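Local coordinates for putative uncharacterized protein (Ustilago maydis, PDB 4GNX) that forms the small subunit of replication protein A, the heterotrimeric complex of OB-fold proteins that binds single-stranded DNA, at the interface of chains A and B. Numbering follows the deposited sequence. Chains: chain A, Putative uncharacterized protein; chain B, Putative uncharacterized protein.

Contact 1: the interface of chains A and B. Residues chain A 80; chain B 88-90.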
loop_
_atom_site.group_PDB
_atom_site.type_symbol
_atom_site.label_atom_id
_atom_site.label_comp_id
_atom_site.label_asym_id
_atom_site.label_seq_id
_atom_site.Cartn_x
_atom_site.Cartn_y
_atom_site.Cartn_z
ATOM N N ARG A 80 23.232 7.347 -15.240
ATOM C CA ARG A 80 22.582 6.044 -15.074
ATOM C C ARG A 80 21.430 5.771 -16.078
ATOM O O ARG A 80 20.527 6.582 -16.212
ATOM C CB ARG A 80 22.019 5.980 -13.657
ATOM C CG ARG A 80 22.413 4.752 -12.859
ATOM C CD ARG A 80 22.258 3.436 -13.638
ATOM N NE ARG A 80 23.193 3.311 -14.779
ATOM C CZ ARG A 80 23.647 2.170 -15.311
ATOM N NH1 ARG A 80 23.298 0.977 -14.825
ATOM N NH2 ARG A 80 24.482 2.236 -16.340
ATOM N N ASN B 88 28.499 1.956 -10.851
ATOM C CA ASN B 88 27.518 2.842 -11.442
ATOM C C ASN B 88 26.195 2.124 -11.803
ATOM O O ASN B 88 25.537 2.441 -12.800
ATOM C CB ASN B 88 28.140 3.574 -12.629
ATOM C CG ASN B 88 27.333 4.776 -13.063
ATOM O OD1 ASN B 88 26.785 5.531 -12.233
ATOM N ND2 ASN B 88 27.256 4.969 -14.381
ATOM N N VAL B 89 25.804 1.188 -10.936
ATOM C CA VAL B 89 24.646 0.303 -11.145
ATOM C C VAL B 89 23.780 0.275 -9.875
ATOM O O VAL B 89 24.297 0.138 -8.764
ATOM C CB VAL B 89 25.127 -1.144 -11.504
ATOM C CG1 VAL B 89 24.095 -2.187 -11.125
ATOM C CG2 VAL B 89 25.501 -1.269 -12.977
ATOM N N TYR B 90 22.467 0.406 -10.022
ATOM C CA TYR B 90 21.607 0.266 -8.855
ATOM C C TYR B 90 21.483 -1.177 -8.374
ATOM O O TYR B 90 21.470 -2.121 -9.172
ATOM C CB TYR B 90 20.246 0.883 -9.089
ATOM C CG TYR B 90 20.204 2.359 -8.754
ATOM C CD1 TYR B 90 20.317 3.313 -9.747
ATOM C CD2 TYR B 90 20.039 2.800 -7.429
ATOM C CE1 TYR B 90 20.263 4.656 -9.444
ATOM C CE2 TYR B 90 19.981 4.148 -7.117
ATOM C CZ TYR B 90 20.110 5.070 -8.125
ATOM O OH TYR B 90 20.083 6.418 -7.853
#
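A:Arg80 reaches across from the small subunit of replication protein A to B:Asn88, B:Val89 and B:Tyr90 of the partner, an OB-fold protein that is probably the middle (32-kDa-type) subunit of the complex. The backbone carbonyl oxygen of B:Asn88 sits 3.0 Å above the guanidinium plane of A:Arg80, over its centre. Its distance to the central carbon CZ of A:Arg80 is 3.2 Å, and that to NE of A:Arg80 is also 3.2 Å. The N-H of NE points elsewhere, however, and the pair is not a hydrogen bond. A partly negative oxygen thus faces a probably positive flat group through its face, an arrangement that likely attracts without the directional hold of an N-H donor.

The remaining contacts are of van der Waals type. Terminal nitrogen NH1 of A:Arg80 lies 3.6 Å from methyl CG2 of B:Val89, the branch set anti to its own carbonyl carbon, where it projects towards the arginine. Further back, the aliphatic stem takes over: CG of A:Arg80 rests 4.0 Å from CD1 of B:Tyr90, approaching the CD1-CE1 side of the ring obliquely. The arginine and tyrosine side chains run past each other in opposite senses, with the guanidinium and phenol planes 32° apart. Bends at chi2 (-47°) and chi3 (67°) fold the arginine chain between this methylene and the head that turns beneath the B:Asn88 carbonyl.

Contact 2: the interface of chains A and B. Residues chain A 7, 24, 62, 96, 99; chain B 117, 121, 124.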
loop_
_atom_site.group_PDB
_atom_site.type_symbol
_atom_site.label_atom_id
_atom_site.label_comp_id
_atom_site.label_asym_id
_atom_site.label_seq_id
_atom_site.Cartn_x
_atom_site.Cartn_y
_atom_site.Cartn_z
ATOM N N LEU A 7 17.583 14.771 -4.724
ATOM C CA LEU A 7 16.837 14.359 -5.923
ATOM C C LEU A 7 15.958 15.507 -6.264
ATOM O O LEU A 7 15.062 15.844 -5.489
ATOM C CB LEU A 7 15.942 13.161 -5.619
ATOM C CG LEU A 7 15.411 12.354 -6.790
ATOM C CD1 LEU A 7 16.542 11.721 -7.599
ATOM C CD2 LEU A 7 14.444 11.302 -6.276
ATOM N N VAL A 24 16.289 13.028 -12.702
ATOM C CA VAL A 24 15.795 11.992 -13.605
ATOM C C VAL A 24 14.909 12.584 -14.685
ATOM O O VAL A 24 14.076 13.444 -14.424
ATOM C CB VAL A 24 14.957 10.925 -12.863
ATOM C CG1 VAL A 24 14.549 9.812 -13.820
ATOM C CG2 VAL A 24 15.734 10.318 -11.702
ATOM N N GLU A 62 19.299 8.911 -15.324
ATOM C CA GLU A 62 19.543 9.599 -14.035
ATOM C C GLU A 62 20.910 10.236 -14.046
ATOM O O GLU A 62 21.923 9.543 -14.149
ATOM C CB GLU A 62 19.418 8.672 -12.812
ATOM C CG GLU A 62 19.517 9.417 -11.482
ATOM C CD GLU A 62 19.694 8.499 -10.270
ATOM O OE1 GLU A 62 20.856 8.156 -9.925
ATOM O OE2 GLU A 62 18.678 8.120 -9.627
ATOM N N VAL A 96 7.819 9.682 -9.761
ATOM C CA VAL A 96 9.049 10.383 -9.471
ATOM C C VAL A 96 8.776 11.761 -8.860
ATOM O O VAL A 96 9.477 12.172 -7.916
ATOM C CB VAL A 96 9.952 10.508 -10.716
ATOM C CG1 VAL A 96 11.145 11.409 -10.412
ATOM C CG2 VAL A 96 10.426 9.128 -11.157
ATOM N N VAL A 99 8.016 11.441 -5.215
ATOM C CA VAL A 99 9.144 11.076 -4.414
ATOM C C VAL A 99 10.024 12.298 -4.212
ATOM O O VAL A 99 10.544 12.514 -3.122
ATOM C CB VAL A 99 9.888 9.941 -5.087
ATOM C CG1 VAL A 99 11.213 9.643 -4.379
ATOM C CG2 VAL A 99 8.971 8.735 -5.099
ATOM N N TYR B 117 13.877 1.107 -12.550
ATOM C CA TYR B 117 14.122 2.315 -11.775
ATOM C C TYR B 117 13.012 2.616 -10.779
ATOM O O TYR B 117 13.276 3.164 -9.713
ATOM C CB TYR B 117 14.323 3.518 -12.694
ATOM C CG TYR B 117 14.787 4.711 -11.947
ATOM C CD1 TYR B 117 16.102 4.794 -11.505
ATOM C CD2 TYR B 117 13.912 5.737 -11.634
ATOM C CE1 TYR B 117 16.547 5.880 -10.782
ATOM C CE2 TYR B 117 14.337 6.831 -10.915
ATOM C CZ TYR B 117 15.665 6.903 -10.491
ATOM O OH TYR B 117 16.136 7.985 -9.761
ATOM N N MET B 121 12.555 4.266 -6.638
ATOM C CA MET B 121 11.575 5.209 -6.148
ATOM C C MET B 121 10.733 4.587 -5.061
ATOM O O MET B 121 10.541 5.178 -4.011
ATOM C CB MET B 121 10.728 5.739 -7.299
ATOM C CG MET B 121 11.573 6.425 -8.361
ATOM S SD MET B 121 12.308 7.945 -7.717
ATOM C CE MET B 121 14.000 7.520 -7.311
ATOM N N ARG B 124 12.434 4.579 -1.545
ATOM C CA ARG B 124 12.487 5.770 -0.716
ATOM C C ARG B 124 11.194 5.911 0.070
ATOM O O ARG B 124 11.199 6.254 1.269
ATOM C CB ARG B 124 12.695 7.006 -1.558
ATOM C CG ARG B 124 14.114 7.164 -2.059
ATOM C CD ARG B 124 14.381 8.581 -2.493
ATOM N NE ARG B 124 15.818 8.835 -2.462
ATOM C CZ ARG B 124 16.383 10.039 -2.391
ATOM N NH1 ARG B 124 15.636 11.133 -2.332
ATOM N NH2 ARG B 124 17.706 10.134 -2.372
#
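The phenol ring of B:Tyr117 meets carboxylate oxygen OE2 of A:Glu62 at its edge, in the ring plane, with the carboxylate turned 83° from the ring. The tyrosine hydroxyl OH donates a hydrogen bond of 2.5 Å to OE2 of A:Glu62, and the acceptor uses its anti lone pair, away from the other oxygen. A:Glu62 arrives with an extended chain (chi2 -168°), which carries its carboxylate to the tyrosine hydroxyl. Methyl CG2 of A:Val24 instead lies off the ring plane, packing obliquely over the hydroxyl end from one side, 3.6 Å from CZ of B:Tyr117.

Beyond the tyrosine the contact turns apolar around B:Met121, whose chain bends beyond CG. Its sulfur SD lies 3.9 Å from CG1 of A:Val99, while methyl CE meets CD2 of A:Leu7 tip to tip, also at 3.9 Å. On the way to the sulfur, CG of B:Met121 passes 4.1 Å from CG2 of A:Val96. B:Arg124 lays its stem against A:Val99: CD is 3.8 Å from CG1 of A:Val99, the two side chains crossing at about a right angle. Its NH1 extends to CB of A:Leu7, 3.9 Å away.

All the chain B residues here belong to helix 117-135. Its start faces strands 20-31 and 60-68 of chain A, and its next turns pack against strand 7-8 and helix 93-104; in this family such C-terminal helices join one from the large subunit in the three-helix bundle of the trimerisation core.

The centres of contact 1 and contact 2 lie about 13 Å apart, at neighbouring points of one subunit interface. They share no residue or secondary-structure element: contact 1 joins strand 78-81 of chain A to the loop end and the first residue of strand 90-100 of chain B, whereas contact 2 is built on helix 117-135. Together they illustrate how an OB-fold assembly can combine helix packing with contacts from strand and loop. The helical contact buries more surface, 232 against 134 Å²; contact 1 adds a second point of contact beside it, whose weight in replication protein A the structure alone does not show.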